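Local coordinates for type IV secretion system protein DotB (Yersinia pseudotuberculosis IP 31758, PDB 6GEF) that belongs to the GspE family of secretion ATPases and probably hydrolyses ATP to power a type IVb secretion system, at residues Pro167-Asp176 and Ile197-Ile208; Gln291-Leu300 and Leu316-Ala325. All coordinates share one frame; numbering follows the deposited sequence.

Overall arrangement
Both contacts belong to the ATPase domain and pack around its seven-stranded mixed sheet; their centres lie about 20 Å apart. Contact 1 sets helix 167-172 and the turn after it against the C-terminal end of helix 187-203 and the loop that follows; its core is apolar, but a tyrosine-asparagine hydrogen bond sits at its more exposed margin. Contact 2 is more uniformly buried and apolar in its side-chain packing, with no polar bond between its segments, pressing helix 293-302 on strand 320-330 and the end of helix 306-319. The two meet where Met173 of contact 1 packs on Phe322 and Met324 of contact 2. A neighbouring subunit reaches contact 2, whereas none touches contact 1.

Contact 1 of 2, residues Pro167-Asp176 and Ile197-Ile208; sequences PELVNQMCPD and IIRYIMENDTPI
With its ring swung opposite the backbone nitrogen (chi1 177°), Tyr200 extends from helix 187-203 to Val170 and Asn171 on helix 167-172. The hydroxyl donates a hydrogen bond to the side-chain carbonyl of Asn171, Tyr200 OH to Asn171 OD1 being 2.6 Å. It approaches at a C=O...donor angle of 124°, somewhat tilted from the carbonyl plane, while OD1 lies at the ring edge; amide and ring planes are turned 44° apart. Val170 CG2 lies over one ring face, 3.2 Å from Tyr200 CE2.

Deeper in, the short helix and the end of the longer one run perpendicular, their axes 10.7 Å apart, and apolar side chains meet in the angle between them. The bent end of Met173 crosses Ile197 at about a right angle, Met173 CE lying 3.3 Å from Ile197 CD1. Just beyond the helix, Cys174 SG lies 3.4 Å from Ile201 CG1 and also touches Ile197 CG2. Cys174 CB meets Thr206 OG1 at 3.3 Å. In the loop after helix 187-203, the ring of Pro207 lies against Cys174 O, and the tip of Ile208 reaches the carbonyl oxygen of Pro175.

Helix 187-203 begins in a probable P-loop; the contact lies at its other end, against the short helix that precedes strand 179-183. Ile197, Ile201 and Ile208 rest on Phe285 of strand 284-288, while Met173 packs on Val180 and Val182 of strand 179-183 and on Phe322 and Met324 of strand 320-330.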
loop_
_atom_site.group_PDB
_atom_site.type_symbol
_atom_site.label_atom_id
_atom_site.label_comp_id
_atom_site.label_asym_id
_atom_site.label_seq_id
_atom_site.Cartn_x
_atom_site.Cartn_y
_atom_site.Cartn_z
ATOM N N PRO A 167 -25.825 12.941 46.976
ATOM C CA PRO A 167 -26.052 11.497 46.918
ATOM C C PRO A 167 -27.309 11.093 46.137
ATOM O O PRO A 167 -27.256 10.166 45.318
ATOM C CB PRO A 167 -26.144 11.080 48.392
ATOM C CG PRO A 167 -25.336 12.101 49.105
ATOM C CD PRO A 167 -25.535 13.388 48.345
ATOM N N GLU A 168 -28.419 11.807 46.354
ATOM C CA GLU A 168 -29.636 11.511 45.612
ATOM C C GLU A 168 -29.385 11.476 44.088
ATOM O O GLU A 168 -29.862 10.577 43.409
ATOM C CB GLU A 168 -30.721 12.540 45.949
ATOM C CG GLU A 168 -32.109 12.170 45.444
ATOM C CD GLU A 168 -33.220 12.873 46.169
ATOM O OE1 GLU A 168 -33.012 13.291 47.332
ATOM O OE2 GLU A 168 -34.322 12.972 45.580
ATOM N N LEU A 169 -28.617 12.426 43.598
ATOM C CA LEU A 169 -28.385 12.508 42.161
ATOM C C LEU A 169 -27.480 11.403 41.660
ATOM O O LEU A 169 -27.748 10.788 40.617
ATOM C CB LEU A 169 -27.823 13.891 41.772
ATOM C CG LEU A 169 -27.589 14.129 40.300
ATOM C CD1 LEU A 169 -28.814 13.743 39.461
ATOM C CD2 LEU A 169 -27.225 15.605 40.075
ATOM N N VAL A 170 -26.396 11.132 42.385
ATOM C CA VAL A 170 -25.433 10.123 41.924
ATOM C C VAL A 170 -26.010 8.708 42.031
ATOM O O VAL A 170 -25.650 7.839 41.251
ATOM C CB VAL A 170 -24.103 10.246 42.687
ATOM C CG1 VAL A 170 -23.630 11.686 42.701
ATOM C CG2 VAL A 170 -24.230 9.712 44.089
ATOM N N ASN A 171 -26.942 8.499 42.970
ATOM C CA ASN A 171 -27.736 7.276 42.951
ATOM C C ASN A 171 -28.425 7.077 41.606
ATOM O O ASN A 171 -28.471 5.962 41.085
ATOM C CB ASN A 171 -28.756 7.304 44.087
ATOM C CG ASN A 171 -28.111 7.135 45.451
ATOM O OD1 ASN A 171 -27.005 6.603 45.581
ATOM N ND2 ASN A 171 -28.799 7.612 46.481
ATOM N N GLN A 172 -28.959 8.147 41.035
ATOM C CA GLN A 172 -29.477 8.085 39.676
ATOM C C GLN A 172 -28.386 7.696 38.681
ATOM O O GLN A 172 -28.629 6.983 37.700
ATOM C CB GLN A 172 -30.118 9.398 39.259
ATOM C CG GLN A 172 -31.288 9.836 40.127
ATOM C CD GLN A 172 -31.942 11.103 39.609
ATOM O OE1 GLN A 172 -31.992 11.368 38.419
ATOM N NE2 GLN A 172 -32.468 11.903 40.519
ATOM N N MET A 173 -27.155 8.135 38.951
ATOM C CA MET A 173 -26.038 7.917 38.027
ATOM C C MET A 173 -25.318 6.572 38.248
ATOM O O MET A 173 -24.326 6.314 37.618
ATOM C CB MET A 173 -25.042 9.066 38.143
ATOM C CG MET A 173 -25.586 10.398 37.672
ATOM S SD MET A 173 -24.368 11.721 37.710
ATOM C CE MET A 173 -23.305 11.214 36.343
ATOM N N CYS A 174 -25.866 5.727 39.132
ATOM C CA CYS A 174 -25.321 4.411 39.391
ATOM C C CYS A 174 -26.337 3.320 39.076
ATOM O O CYS A 174 -26.763 2.583 39.965
ATOM C CB CYS A 174 -24.863 4.300 40.859
ATOM S SG CYS A 174 -23.581 5.473 41.320
ATOM N N PRO A 175 -26.726 3.200 37.809
ATOM C CA PRO A 175 -27.462 1.997 37.392
ATOM C C PRO A 175 -26.532 0.794 37.373
ATOM O O PRO A 175 -25.351 0.895 37.059
ATOM C CB PRO A 175 -27.948 2.347 35.975
ATOM C CG PRO A 175 -26.969 3.391 35.501
ATOM C CD PRO A 175 -26.574 4.178 36.713
ATOM N N ASP A 176 -27.072 -0.376 37.680
ATOM C CA ASP A 176 -26.382 -1.633 37.454
ATOM C C ASP A 176 -26.342 -2.008 35.985
ATOM O O ASP A 176 -25.914 -3.139 35.671
ATOM C CB ASP A 176 -27.035 -2.745 38.294
ATOM C CG ASP A 176 -28.456 -3.011 37.865
ATOM O OD1 ASP A 176 -28.955 -2.391 36.867
ATOM O OD2 ASP A 176 -29.073 -3.913 38.504
ATOM N N ILE A 197 -17.893 9.977 41.675
ATOM C CA ILE A 197 -18.971 8.990 41.607
ATOM C C ILE A 197 -18.445 7.573 41.911
ATOM O O ILE A 197 -19.117 6.774 42.542
ATOM C CB ILE A 197 -19.686 9.040 40.244
ATOM C CG1 ILE A 197 -20.440 10.353 40.077
ATOM C CG2 ILE A 197 -20.635 7.860 40.103
ATOM C CD1 ILE A 197 -21.344 10.418 38.860
ATOM N N ILE A 198 -17.225 7.286 41.484
ATOM C CA ILE A 198 -16.650 5.969 41.684
ATOM C C ILE A 198 -16.240 5.763 43.161
ATOM O O ILE A 198 -16.412 4.673 43.700
ATOM C CB ILE A 198 -15.477 5.727 40.723
ATOM C CG1 ILE A 198 -15.989 5.578 39.298
ATOM C CG2 ILE A 198 -14.685 4.500 41.122
ATOM C CD1 ILE A 198 -14.939 5.434 38.223
ATOM N N ARG A 199 -15.684 6.789 43.795
ATOM C CA ARG A 199 -15.367 6.711 45.194
ATOM C C ARG A 199 -16.638 6.531 46.015
ATOM O O ARG A 199 -16.689 5.736 46.978
ATOM C CB ARG A 199 -14.573 7.929 45.649
ATOM C CG ARG A 199 -15.399 9.059 46.225
ATOM C CD ARG A 199 -14.578 9.951 47.100
ATOM N NE ARG A 199 -14.294 9.360 48.417
ATOM C CZ ARG A 199 -13.824 10.051 49.452
ATOM N NH1 ARG A 199 -13.540 11.342 49.342
ATOM N NH2 ARG A 199 -13.645 9.458 50.615
ATOM N N TYR A 200 -17.677 7.311 45.724
ATOM C CA TYR A 200 -18.989 7.075 46.309
ATOM C C TYR A 200 -19.431 5.626 46.128
ATOM O O TYR A 200 -19.859 4.973 47.087
ATOM C CB TYR A 200 -20.019 8.026 45.699
ATOM C CG TYR A 200 -21.431 7.791 46.192
ATOM C CD1 TYR A 200 -21.818 8.151 47.491
ATOM C CD2 TYR A 200 -22.397 7.247 45.343
ATOM C CE1 TYR A 200 -23.094 7.934 47.931
ATOM C CE2 TYR A 200 -23.677 6.998 45.780
ATOM C CZ TYR A 200 -24.036 7.363 47.079
ATOM O OH TYR A 200 -25.330 7.188 47.516
ATOM N N ILE A 201 -19.292 5.105 44.911
ATOM C CA ILE A 201 -19.719 3.741 44.634
ATOM C C ILE A 201 -18.989 2.758 45.533
ATOM O O ILE A 201 -19.618 1.915 46.192
ATOM C CB ILE A 201 -19.526 3.395 43.139
ATOM C CG1 ILE A 201 -20.686 3.944 42.317
ATOM C CG2 ILE A 201 -19.397 1.892 42.938
ATOM C CD1 ILE A 201 -20.571 3.635 40.839
ATOM N N MET A 202 -17.672 2.855 45.588
ATOM C CA MET A 202 -16.876 1.939 46.415
ATOM C C MET A 202 -17.232 2.074 47.905
ATOM O O MET A 202 -17.336 1.073 48.599
ATOM C CB MET A 202 -15.390 2.197 46.210
ATOM C CG MET A 202 -14.880 1.923 44.831
ATOM S SD MET A 202 -13.137 2.332 44.629
ATOM C CE MET A 202 -12.397 0.933 45.490
ATOM N N GLU A 203 -17.477 3.297 48.349
ATOM C CA GLU A 203 -17.599 3.541 49.790
ATOM C C GLU A 203 -19.007 3.236 50.320
ATOM O O GLU A 203 -19.147 2.806 51.449
ATOM C CB GLU A 203 -17.224 4.981 50.121
ATOM C CG GLU A 203 -15.741 5.273 50.039
ATOM C CD GLU A 203 -15.413 6.729 50.260
ATOM O OE1 GLU A 203 -14.237 7.049 50.543
ATOM O OE2 GLU A 203 -16.353 7.578 50.150
ATOM N N ASN A 204 -20.017 3.395 49.474
ATOM C CA ASN A 204 -21.411 3.261 49.892
ATOM C C ASN A 204 -22.033 2.023 49.263
ATOM O O ASN A 204 -21.447 1.383 48.403
ATOM C CB ASN A 204 -22.209 4.520 49.494
ATOM C CG ASN A 204 -21.726 5.777 50.159
ATOM O OD1 ASN A 204 -20.545 6.129 50.051
ATOM N ND2 ASN A 204 -22.623 6.467 50.812
ATOM N N ASP A 205 -23.226 1.683 49.731
ATOM C CA ASP A 205 -23.999 0.577 49.185
ATOM C C ASP A 205 -24.788 1.134 47.992
ATOM O O ASP A 205 -25.769 1.849 48.152
ATOM C CB ASP A 205 -24.922 -0.022 50.250
ATOM C CG ASP A 205 -25.678 -1.227 49.754
ATOM O OD1 ASP A 205 -25.803 -1.411 48.544
ATOM O OD2 ASP A 205 -26.225 -1.987 50.561
ATOM N N THR A 206 -24.389 0.718 46.798
ATOM C CA THR A 206 -24.964 1.200 45.550
ATOM C C THR A 206 -25.339 -0.007 44.691
ATOM O O THR A 206 -24.813 -1.088 44.860
ATOM C CB THR A 206 -23.947 2.071 44.790
ATOM O OG1 THR A 206 -24.438 2.391 43.489
ATOM C CG2 THR A 206 -22.626 1.375 44.623
ATOM N N PRO A 207 -26.260 0.186 43.740
ATOM C CA PRO A 207 -26.505 -0.851 42.743
ATOM C C PRO A 207 -25.232 -1.407 42.085
ATOM O O PRO A 207 -25.224 -2.548 41.659
ATOM C CB PRO A 207 -27.409 -0.142 41.718
ATOM C CG PRO A 207 -28.073 0.921 42.466
ATOM C CD PRO A 207 -27.091 1.392 43.484
ATOM N N ILE A 208 -24.174 -0.594 41.987
ATOM C CA ILE A 208 -22.961 -0.984 41.303
ATOM C C ILE A 208 -21.971 -1.487 42.338
ATOM O O ILE A 208 -21.511 -0.723 43.184
ATOM C CB ILE A 208 -22.376 0.199 40.486
ATOM C CG1 ILE A 208 -23.289 0.488 39.289
ATOM C CG2 ILE A 208 -20.956 -0.084 40.047
ATOM C CD1 ILE A 208 -22.816 1.698 38.483
#

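Contact 2 of 2, residues Gln291-Leu300 and Leu316-Ala325; sequences QNCSAVMRRL and LVETTRFIMA
In the two-helix crossover that links parallel strands 284-288 and 320-330 of the P-loop NTPase sheet, Ile323 receives Cys293, Val296 and Met297 from helix 293-302. The helix lies across the strand at 112°, with 8.5 Å between their axes. CG1 of Ile323 stands opposite its own carbonyl carbon (chi1 -62°), which sends its two branches to different partners. Ile323 CG2 lies 3.5 Å from Cys293 CB and also touches the sulfur of that residue. Ile323 CD1 meets Val296 CG2 tip to tip at 3.5 Å. The bent chain of Met297 crosses Ile323 obliquely, with Met297 SD 3.8 Å from Ile323 CD1.

The crossover passes over strand 179-183, which lies between the two strands it joins and leads into a probable P-loop. Val296 and Leu300 accordingly pack also on Met181 of that strand. Farther along, Leu300 crosses Leu316 at about a right angle, Leu300 CD1 to Leu316 CD2 3.7 Å; this ties helix 293-302 to the last turn of helix 306-319. The chain then passes from that helix into strand 320-330 at Thr320.

At the other end, Ala325 CB fits against the backbone leading into helix 293-302, 3.2 Å from Gln291 O and 3.4 Å from CA of Asn292, the residue at the N-cap position. Helix 362-372 covers another side of helix 293-302, touching Cys293 and Met297. Arg299 forms a salt bridge with Asp315 of a neighbouring subunit, and Gln291 packs on Arg321 of that subunit.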
loop_
_atom_site.group_PDB
_atom_site.type_symbol
_atom_site.label_atom_id
_atom_site.label_comp_id
_atom_site.label_asym_id
_atom_site.label_seq_id
_atom_site.Cartn_x
_atom_site.Cartn_y
_atom_site.Cartn_z
ATOM N N GLN A 291 -21.835 19.949 24.449
ATOM C CA GLN A 291 -22.228 21.027 25.350
ATOM C C GLN A 291 -23.379 20.649 26.256
ATOM O O GLN A 291 -23.426 21.092 27.404
ATOM C CB GLN A 291 -22.543 22.297 24.554
ATOM C CG GLN A 291 -21.318 23.107 24.167
ATOM C CD GLN A 291 -21.669 24.477 23.640
ATOM O OE1 GLN A 291 -22.716 25.074 23.993
ATOM N NE2 GLN A 291 -20.766 25.007 22.782
ATOM N N ASN A 292 -24.328 19.872 25.765
ATOM C CA ASN A 292 -25.550 19.554 26.513
ATOM C C ASN A 292 -26.141 18.290 25.942
ATOM O O ASN A 292 -25.776 17.822 24.865
ATOM C CB ASN A 292 -26.557 20.700 26.470
ATOM C CG ASN A 292 -27.176 20.871 25.094
ATOM O OD1 ASN A 292 -26.564 21.213 24.113
ATOM N ND2 ASN A 292 -28.493 20.580 25.049
ATOM N N CYS A 293 -27.121 17.738 26.661
ATOM C CA CYS A 293 -27.585 16.371 26.415
ATOM C C CYS A 293 -28.063 16.157 24.966
ATOM O O CYS A 293 -27.550 15.320 24.247
ATOM C CB CYS A 293 -28.652 15.972 27.387
ATOM S SG CYS A 293 -28.331 16.401 29.106
ATOM N N SER A 294 -28.942 17.058 24.524
ATOM C CA SER A 294 -29.322 17.112 23.123
ATOM C C SER A 294 -28.092 17.012 22.199
ATOM O O SER A 294 -28.068 16.185 21.283
ATOM C CB SER A 294 -30.097 18.407 22.832
ATOM O OG SER A 294 -29.827 18.891 21.511
ATOM N N ALA A 295 -27.088 17.830 22.487
ATOM C CA ALA A 295 -25.908 17.845 21.628
ATOM C C ALA A 295 -25.172 16.520 21.683
ATOM O O ALA A 295 -24.556 16.114 20.691
ATOM C CB ALA A 295 -24.979 19.007 22.025
ATOM N N VAL A 296 -25.204 15.840 22.834
ATOM C CA VAL A 296 -24.544 14.545 22.954
ATOM C C VAL A 296 -25.267 13.524 22.119
ATOM O O VAL A 296 -24.662 12.686 21.411
ATOM C CB VAL A 296 -24.339 14.148 24.411
ATOM C CG1 VAL A 296 -24.877 15.233 25.314
ATOM C CG2 VAL A 296 -24.959 12.810 24.687
ATOM N N MET A 297 -26.584 13.455 22.239
ATOM C CA MET A 297 -27.387 12.599 21.368
ATOM C C MET A 297 -27.054 12.851 19.906
ATOM O O MET A 297 -26.647 11.949 19.171
ATOM C CB MET A 297 -28.869 12.817 21.635
ATOM C CG MET A 297 -29.634 11.541 21.979
ATOM S SD MET A 297 -29.052 10.768 23.472
ATOM C CE MET A 297 -30.344 9.467 23.594
ATOM N N ARG A 298 -27.225 14.088 19.444
ATOM C CA ARG A 298 -26.843 14.455 18.092
ATOM C C ARG A 298 -25.432 13.909 17.709
ATOM O O ARG A 298 -25.275 13.292 16.676
ATOM C CB ARG A 298 -26.817 15.992 17.958
ATOM C CG ARG A 298 -28.135 16.628 17.730
ATOM C CD ARG A 298 -28.731 16.145 16.411
ATOM N NE ARG A 298 -28.889 17.166 15.395
ATOM C CZ ARG A 298 -29.578 18.290 15.548
ATOM N NH1 ARG A 298 -30.097 18.619 16.750
ATOM N NH2 ARG A 298 -29.725 19.112 14.488
ATOM N N ARG A 299 -24.467 14.100 18.609
ATOM C CA ARG A 299 -23.108 13.821 18.263
ATOM C C ARG A 299 -22.891 12.324 18.113
ATOM O O ARG A 299 -22.246 11.850 17.161
ATOM C CB ARG A 299 -22.155 14.412 19.323
ATOM C CG ARG A 299 -20.701 13.923 19.219
ATOM C CD ARG A 299 -19.736 15.087 19.118
ATOM N NE ARG A 299 -18.458 14.694 18.586
ATOM C CZ ARG A 299 -17.456 14.162 19.276
ATOM N NH1 ARG A 299 -17.611 13.906 20.586
ATOM N NH2 ARG A 299 -16.314 13.855 18.658
ATOM N N LEU A 300 -23.361 11.544 19.079
ATOM C CA LEU A 300 -23.246 10.093 18.982
ATOM C C LEU A 300 -23.980 9.579 17.767
ATOM O O LEU A 300 -23.481 8.680 17.065
ATOM C CB LEU A 300 -23.761 9.434 20.262
ATOM C CG LEU A 300 -23.047 9.772 21.566
ATOM C CD1 LEU A 300 -23.694 9.003 22.692
ATOM C CD2 LEU A 300 -21.551 9.530 21.403
ATOM N N LEU A 316 -28.821 3.116 21.149
ATOM C CA LEU A 316 -28.383 4.265 21.957
ATOM C C LEU A 316 -29.425 4.668 22.978
ATOM O O LEU A 316 -29.083 4.990 24.112
ATOM C CB LEU A 316 -28.013 5.427 21.037
ATOM C CG LEU A 316 -27.495 6.674 21.712
ATOM C CD1 LEU A 316 -28.590 7.289 22.517
ATOM C CD2 LEU A 316 -26.294 6.363 22.567
ATOM N N VAL A 317 -30.695 4.657 22.599
ATOM C CA VAL A 317 -31.759 5.007 23.536
ATOM C C VAL A 317 -31.904 3.914 24.598
ATOM O O VAL A 317 -32.086 4.206 25.782
ATOM C CB VAL A 317 -33.078 5.276 22.795
ATOM C CG1 VAL A 317 -34.204 5.480 23.772
ATOM C CG2 VAL A 317 -32.934 6.491 21.903
ATOM N N GLU A 318 -31.864 2.637 24.180
ATOM C CA GLU A 318 -32.095 1.552 25.106
ATOM C C GLU A 318 -30.933 1.330 26.089
ATOM O O GLU A 318 -31.144 0.788 27.163
ATOM C CB GLU A 318 -32.388 0.256 24.347
ATOM C CG GLU A 318 -33.780 0.186 23.763
ATOM C CD GLU A 318 -34.765 -0.543 24.644
ATOM O OE1 GLU A 318 -35.581 0.154 25.313
ATOM O OE2 GLU A 318 -34.728 -1.802 24.638
ATOM N N THR A 319 -29.736 1.749 25.717
ATOM C CA THR A 319 -28.557 1.517 26.533
ATOM C C THR A 319 -28.182 2.719 27.394
ATOM O O THR A 319 -27.566 2.552 28.454
ATOM C CB THR A 319 -27.339 1.157 25.660
ATOM O OG1 THR A 319 -27.746 0.220 24.666
ATOM C CG2 THR A 319 -26.255 0.550 26.482
ATOM N N THR A 320 -28.555 3.934 26.974
ATOM C CA THR A 320 -28.307 5.109 27.788
ATOM C C THR A 320 -29.188 5.086 29.033
ATOM O O THR A 320 -30.386 4.807 28.952
ATOM C CB THR A 320 -28.598 6.368 26.978
ATOM O OG1 THR A 320 -27.861 6.322 25.734
ATOM C CG2 THR A 320 -28.180 7.608 27.765
ATOM N N ARG A 321 -28.590 5.344 30.196
ATOM C CA ARG A 321 -29.319 5.432 31.446
ATOM C C ARG A 321 -29.380 6.833 32.037
ATOM O O ARG A 321 -30.219 7.092 32.908
ATOM C CB ARG A 321 -28.723 4.455 32.478
ATOM C CG ARG A 321 -29.427 3.107 32.529
ATOM C CD ARG A 321 -30.925 3.238 32.255
ATOM N NE ARG A 321 -31.737 2.489 33.205
ATOM C CZ ARG A 321 -32.266 3.027 34.302
ATOM N NH1 ARG A 321 -32.072 4.324 34.597
ATOM N NH2 ARG A 321 -33.010 2.273 35.119
ATOM N N PHE A 322 -28.525 7.741 31.576
ATOM C CA PHE A 322 -28.330 9.015 32.255
ATOM C C PHE A 322 -27.269 9.844 31.526
ATOM O O PHE A 322 -26.192 9.334 31.195
ATOM C CB PHE A 322 -27.871 8.797 33.719
ATOM C CG PHE A 322 -27.971 10.021 34.557
ATOM C CD1 PHE A 322 -27.017 10.997 34.445
ATOM C CD2 PHE A 322 -29.002 10.197 35.484
ATOM C CE1 PHE A 322 -27.071 12.144 35.227
ATOM C CE2 PHE A 322 -29.048 11.332 36.261
ATOM C CZ PHE A 322 -28.084 12.301 36.123
ATOM N N ILE A 323 -27.568 11.128 31.310
ATOM C CA ILE A 323 -26.708 12.004 30.538
ATOM C C ILE A 323 -26.500 13.276 31.348
ATOM O O ILE A 323 -27.454 14.013 31.618
ATOM C CB ILE A 323 -27.290 12.334 29.144
ATOM C CG1 ILE A 323 -27.446 11.064 28.313
ATOM C CG2 ILE A 323 -26.460 13.406 28.457
ATOM C CD1 ILE A 323 -27.239 11.239 26.820
ATOM N N MET A 324 -25.241 13.546 31.714
ATOM C CA MET A 324 -24.846 14.806 32.328
ATOM C C MET A 324 -23.914 15.546 31.383
ATOM O O MET A 324 -22.874 15.047 31.003
ATOM C CB MET A 324 -24.134 14.537 33.648
ATOM C CG MET A 324 -23.949 15.779 34.516
ATOM S SD MET A 324 -23.269 15.412 36.131
ATOM C CE MET A 324 -24.763 15.199 37.082
ATOM N N ALA A 325 -24.333 16.743 30.978
ATOM C CA ALA A 325 -23.397 17.796 30.564
ATOM C C ALA A 325 -23.074 18.704 31.739
ATOM O O ALA A 325 -23.935 19.016 32.543
ATOM C CB ALA A 325 -23.993 18.622 29.426
#